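Local atomic coordinates of DUF192 domain-containing protein (Novosphingobium aromaticivorans, PDB entry 3M7A), a protein that is of unknown function but is a small, beta-rich member of the DUF192 family and probably carries an N-terminal export signal in its natural form. Residues A6-A11 with S31-F36; F65-N68 with M72-F75. All coordinates share one frame; numbering follows the deposited sequence. Where two conformers were deposited one is given.

Near the N terminus, the short helix 6-9 meets the first part of strand 32-41, and contact 1 thereby closes a loop that holds strands 13-14 and 21-29. The chain then runs on through helix 44-49 into strand 61-66, at whose end contact 2 joins 65-68 to 72-75, a much tighter closure across only three intervening residues. The two follow in series, neither nested nor crossed, on opposite sides of the molecule's centre, with their own centres about 23 Å apart. Strands 32-41 and 61-66 are parallel neighbours in the main sheet; contact 1 packs the N-terminal helix on the first, and contact 2 sets the small sheet of 72-75 and 110-112 against the end of the second.

Contact 1 of 2, residues A6-A11 with S31-F36; sequences AAEAAA and SGRHVF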
# COMPACT_ATOMS: atom_id res chain seq x y z
N ALA A 6 -4.16 16.87 -7.39
CA ALA A 6 -3.59 16.64 -8.73
C ALA A 6 -3.17 15.17 -8.92
O ALA A 6 -3.43 14.58 -9.96
CB ALA A 6 -2.42 17.59 -8.95
N ALA A 7 -2.58 14.59 -7.88
CA ALA A 7 -2.13 13.20 -7.91
C ALA A 7 -3.26 12.21 -8.14
O ALA A 7 -3.06 11.14 -8.72
CB ALA A 7 -1.41 12.84 -6.64
N GLU A 8 -4.46 12.55 -7.67
CA GLU A 8 -5.59 11.68 -7.86
C GLU A 8 -6.06 11.66 -9.32
O GLU A 8 -6.46 10.61 -9.85
CB GLU A 8 -6.77 12.05 -6.94
CG GLU A 8 -7.92 11.07 -7.11
CD GLU A 8 -9.06 11.22 -6.15
OE1 GLU A 8 -8.93 11.89 -5.10
OE2 GLU A 8 -10.09 10.62 -6.46
N ALA A 9 -6.07 12.85 -9.93
CA ALA A 9 -6.59 13.05 -11.27
C ALA A 9 -5.59 12.70 -12.37
O ALA A 9 -6.00 12.37 -13.49
CB ALA A 9 -7.05 14.50 -11.45
N ALA A 10 -4.30 12.73 -12.06
CA ALA A 10 -3.27 12.47 -13.06
C ALA A 10 -3.36 11.06 -13.62
O ALA A 10 -3.60 10.10 -12.89
CB ALA A 10 -1.91 12.73 -12.48
N ALA A 11 -3.15 10.94 -14.93
CA ALA A 11 -3.18 9.66 -15.63
C ALA A 11 -2.15 8.67 -15.06
O ALA A 11 -1.13 9.08 -14.48
CB ALA A 11 -2.88 9.88 -17.11
N SER A 31 -10.84 10.44 8.87
CA SER A 31 -9.73 11.39 8.77
C SER A 31 -9.72 12.20 7.49
O SER A 31 -8.96 13.17 7.38
CB SER A 31 -8.38 10.66 8.91
OG SER A 31 -8.08 9.90 7.75
N GLY A 32 -10.55 11.83 6.52
CA GLY A 32 -10.57 12.52 5.25
C GLY A 32 -10.17 11.58 4.10
O GLY A 32 -10.34 10.36 4.21
N ARG A 33 -9.63 12.17 3.05
CA ARG A 33 -9.25 11.47 1.84
C ARG A 33 -7.78 11.67 1.60
O ARG A 33 -7.31 12.80 1.52
CB ARG A 33 -10.09 11.93 0.64
CG ARG A 33 -9.77 11.23 -0.69
CD ARG A 33 -10.71 11.74 -1.75
NE ARG A 33 -10.75 10.99 -3.00
CZ ARG A 33 -11.49 9.92 -3.24
NH1 ARG A 33 -12.18 9.35 -2.27
NH2 ARG A 33 -11.58 9.43 -4.48
N HIS A 34 -7.07 10.55 1.46
CA HIS A 34 -5.62 10.52 1.22
C HIS A 34 -5.36 9.89 -0.13
O HIS A 34 -6.10 8.98 -0.53
CB HIS A 34 -4.92 9.69 2.31
CG HIS A 34 -5.32 10.09 3.68
ND1 HIS A 34 -4.79 11.18 4.32
CD2 HIS A 34 -6.25 9.57 4.51
CE1 HIS A 34 -5.36 11.31 5.50
NE2 HIS A 34 -6.25 10.34 5.65
N VAL A 35 -4.30 10.34 -0.80
CA VAL A 35 -4.01 9.92 -2.16
C VAL A 35 -2.54 9.51 -2.27
O VAL A 35 -1.66 10.24 -1.84
CB VAL A 35 -4.26 11.09 -3.18
CG1 VAL A 35 -4.01 10.59 -4.60
CG2 VAL A 35 -5.66 11.63 -3.03
N PHE A 36 -2.29 8.33 -2.84
CA PHE A 36 -0.95 7.79 -3.05
C PHE A 36 -0.77 7.42 -4.51
O PHE A 36 -1.54 6.61 -5.01
CB PHE A 36 -0.71 6.59 -2.14
CG PHE A 36 -0.94 6.89 -0.70
CD1 PHE A 36 0.05 7.48 0.06
CD2 PHE A 36 -2.16 6.64 -0.09
CE1 PHE A 36 -0.14 7.79 1.40
CE2 PHE A 36 -2.39 6.96 1.24
CZ PHE A 36 -1.38 7.52 2.00
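Glu-8 and Arg-33 form a side-on salt bridge, two nitrogens of the guanidinium gripping the two oxygens of the carboxylate. Arg-33 NE reaches Glu-8 OE1 at 2.9 Å and Arg-33 NH2 reaches Glu-8 OE2 at 2.7 Å, and both N-H bonds aim almost straight at their acceptors. Each oxygen is met on its syn side. The acceptors lie close to the guanidinium plane, yet the two flat groups are not coplanar: their planes stand 35° apart, so the nitrogens approach somewhat out of the carboxylate plane. With CG anti to the backbone N (chi1 -177°) and the chain extended beyond it, Glu-8 reaches from the helix to Arg-33, whose own extended chain meets it at about a right angle. Two nearly straight bonds, one to each oxygen, should hinder either group from turning.

Apolar packing lies beside the charges. Val-35 CG1 comes within 4.0 Å of Ala-7 CB and 3.9 Å of Glu-8 CB, and it also touches the helix backbone at Glu-8 N. Its other methyl, CG2, borders the carboxylate oxygen Glu-8 OE1. Thr-26 of the adjacent strand touches Glu-8, Arg-33 and Val-35, while Arg-37 hydrogen-bonds to the carbonyl oxygens of Ala-7, Ala-10 and Ala-11. The arrangement is surface packing of a short N-terminal helix on a strand of the beta-sheet, combining a bidentate salt bridge with a small apolar patch.

Contact 2 of 2, residues F65-N68 with M72-F75; sequences FLRN and MATF
Arg-67, Phe-75 and Phe-65 account for most of the surface buried here. The two phenylalanines make a T-shaped pair: the edge of Phe-75 points at one face of Phe-65, with ring planes at 84° and centroids 5.1 Å apart. Phe-75 CE2 leads, 3.7 Å from Phe-65 CE2 and displaced toward the rim of the ring beneath it, and Phe-75 CZ follows at 3.9 Å from Phe-65 CD2. Replacing Phe-65 with an alanine would probably leave the edge of Phe-75 without its aromatic face and open a gap between the strands.

Arg-67 works through the flat of its guanidinium. Ala-73 CB sits over the centre of that plane, 3.7 Å from Arg-67 CZ, a methyl packed on a charged face. A bend at chi3 (60°) turns the arginine chain and helps bring the group over the methyl. Arg-67 NH1 hydrogen-bonds to Gln-47 OE1 and NH2 to the carbonyl oxygen of Asp-71, which probably helps fix the rotation of the guanidinium over Ala-73. NE makes a weak hydrogen bond to Thr-116 O, and Thr-116 OG1 receives the N-H of Ala-73.

No hydrogen bond links the segments directly. Strand 61-66 pairs with 32-41 and 118-123 in the main sheet, whereas 72-75 pairs with 110-112. The contact is side-chain packing of the end of strand 61-66 and the loop after it against strand 72-75, with Val-119 and Glu-121 of strand 118-123 lying against Phe-75.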
# COMPACT_ATOMS: atom_id res chain seq x y z
N PHE A 65 -0.69 -3.77 -4.13
CA PHE A 65 -0.59 -5.17 -4.46
C PHE A 65 -2.01 -5.65 -4.70
O PHE A 65 -2.83 -5.62 -3.79
CB PHE A 65 0.02 -5.95 -3.29
CG PHE A 65 1.43 -5.53 -2.87
CD1 PHE A 65 1.66 -4.31 -2.27
CD2 PHE A 65 2.49 -6.41 -3.00
CE1 PHE A 65 2.93 -3.97 -1.87
CE2 PHE A 65 3.77 -6.06 -2.59
CZ PHE A 65 3.99 -4.84 -2.02
N LEU A 66 -2.34 -6.05 -5.93
CA LEU A 66 -3.72 -6.41 -6.31
C LEU A 66 -3.76 -7.91 -6.49
O LEU A 66 -2.97 -8.49 -7.24
CB LEU A 66 -4.17 -5.71 -7.58
CG LEU A 66 -4.33 -4.20 -7.48
CD1 LEU A 66 -4.88 -3.67 -8.82
CD2 LEU A 66 -5.19 -3.77 -6.26
N ARG A 67 -4.68 -8.54 -5.77
CA ARG A 67 -4.65 -9.98 -5.61
C ARG A 67 -5.88 -10.66 -6.14
O ARG A 67 -6.99 -10.31 -5.81
CB ARG A 67 -4.50 -10.34 -4.15
CG ARG A 67 -3.23 -9.76 -3.58
CD ARG A 67 -3.15 -9.90 -2.09
NE ARG A 67 -3.20 -11.27 -1.60
CZ ARG A 67 -2.17 -12.11 -1.61
NH1 ARG A 67 -1.00 -11.77 -2.13
NH2 ARG A 67 -2.30 -13.31 -1.10
N ASN A 68 -5.64 -11.67 -6.96
CA ASN A 68 -6.71 -12.50 -7.49
C ASN A 68 -6.13 -13.88 -7.79
O ASN A 68 -5.26 -13.99 -8.66
CB ASN A 68 -7.35 -11.91 -8.75
CG ASN A 68 -8.60 -12.66 -9.16
OD1 ASN A 68 -8.91 -13.73 -8.61
ND2 ASN A 68 -9.33 -12.13 -10.13
N MSE A 72 -5.54 -14.90 1.64
CA MSE A 72 -4.99 -14.22 2.80
C MSE A 72 -3.48 -14.01 2.58
O MSE A 72 -2.76 -14.95 2.25
CB MSE A 72 -5.22 -15.11 4.02
CG MSE A 72 -4.72 -14.57 5.33
SE MSE A 72 -4.94 -15.92 6.70
CE MSE A 72 -3.53 -15.31 7.90
N ALA A 73 -3.01 -12.77 2.75
CA ALA A 73 -1.61 -12.41 2.51
C ALA A 73 -0.81 -12.40 3.80
O ALA A 73 -1.32 -12.06 4.88
CB ALA A 73 -1.53 -11.03 1.89
N THR A 74 0.47 -12.76 3.69
CA THR A 74 1.41 -12.60 4.81
C THR A 74 2.68 -11.97 4.22
O THR A 74 3.18 -12.44 3.21
CB THR A 74 1.74 -13.95 5.50
OG1 THR A 74 0.53 -14.49 6.03
CG2 THR A 74 2.73 -13.77 6.65
N PHE A 75 3.15 -10.89 4.85
CA PHE A 75 4.27 -10.11 4.35
C PHE A 75 5.49 -10.27 5.27
O PHE A 75 5.39 -10.77 6.39
CB PHE A 75 3.86 -8.64 4.21
CG PHE A 75 3.12 -8.35 2.95
CD1 PHE A 75 1.86 -8.84 2.73
CD2 PHE A 75 3.70 -7.62 1.95
CE1 PHE A 75 1.20 -8.60 1.55
CE2 PHE A 75 3.05 -7.37 0.79
CZ PHE A 75 1.80 -7.87 0.57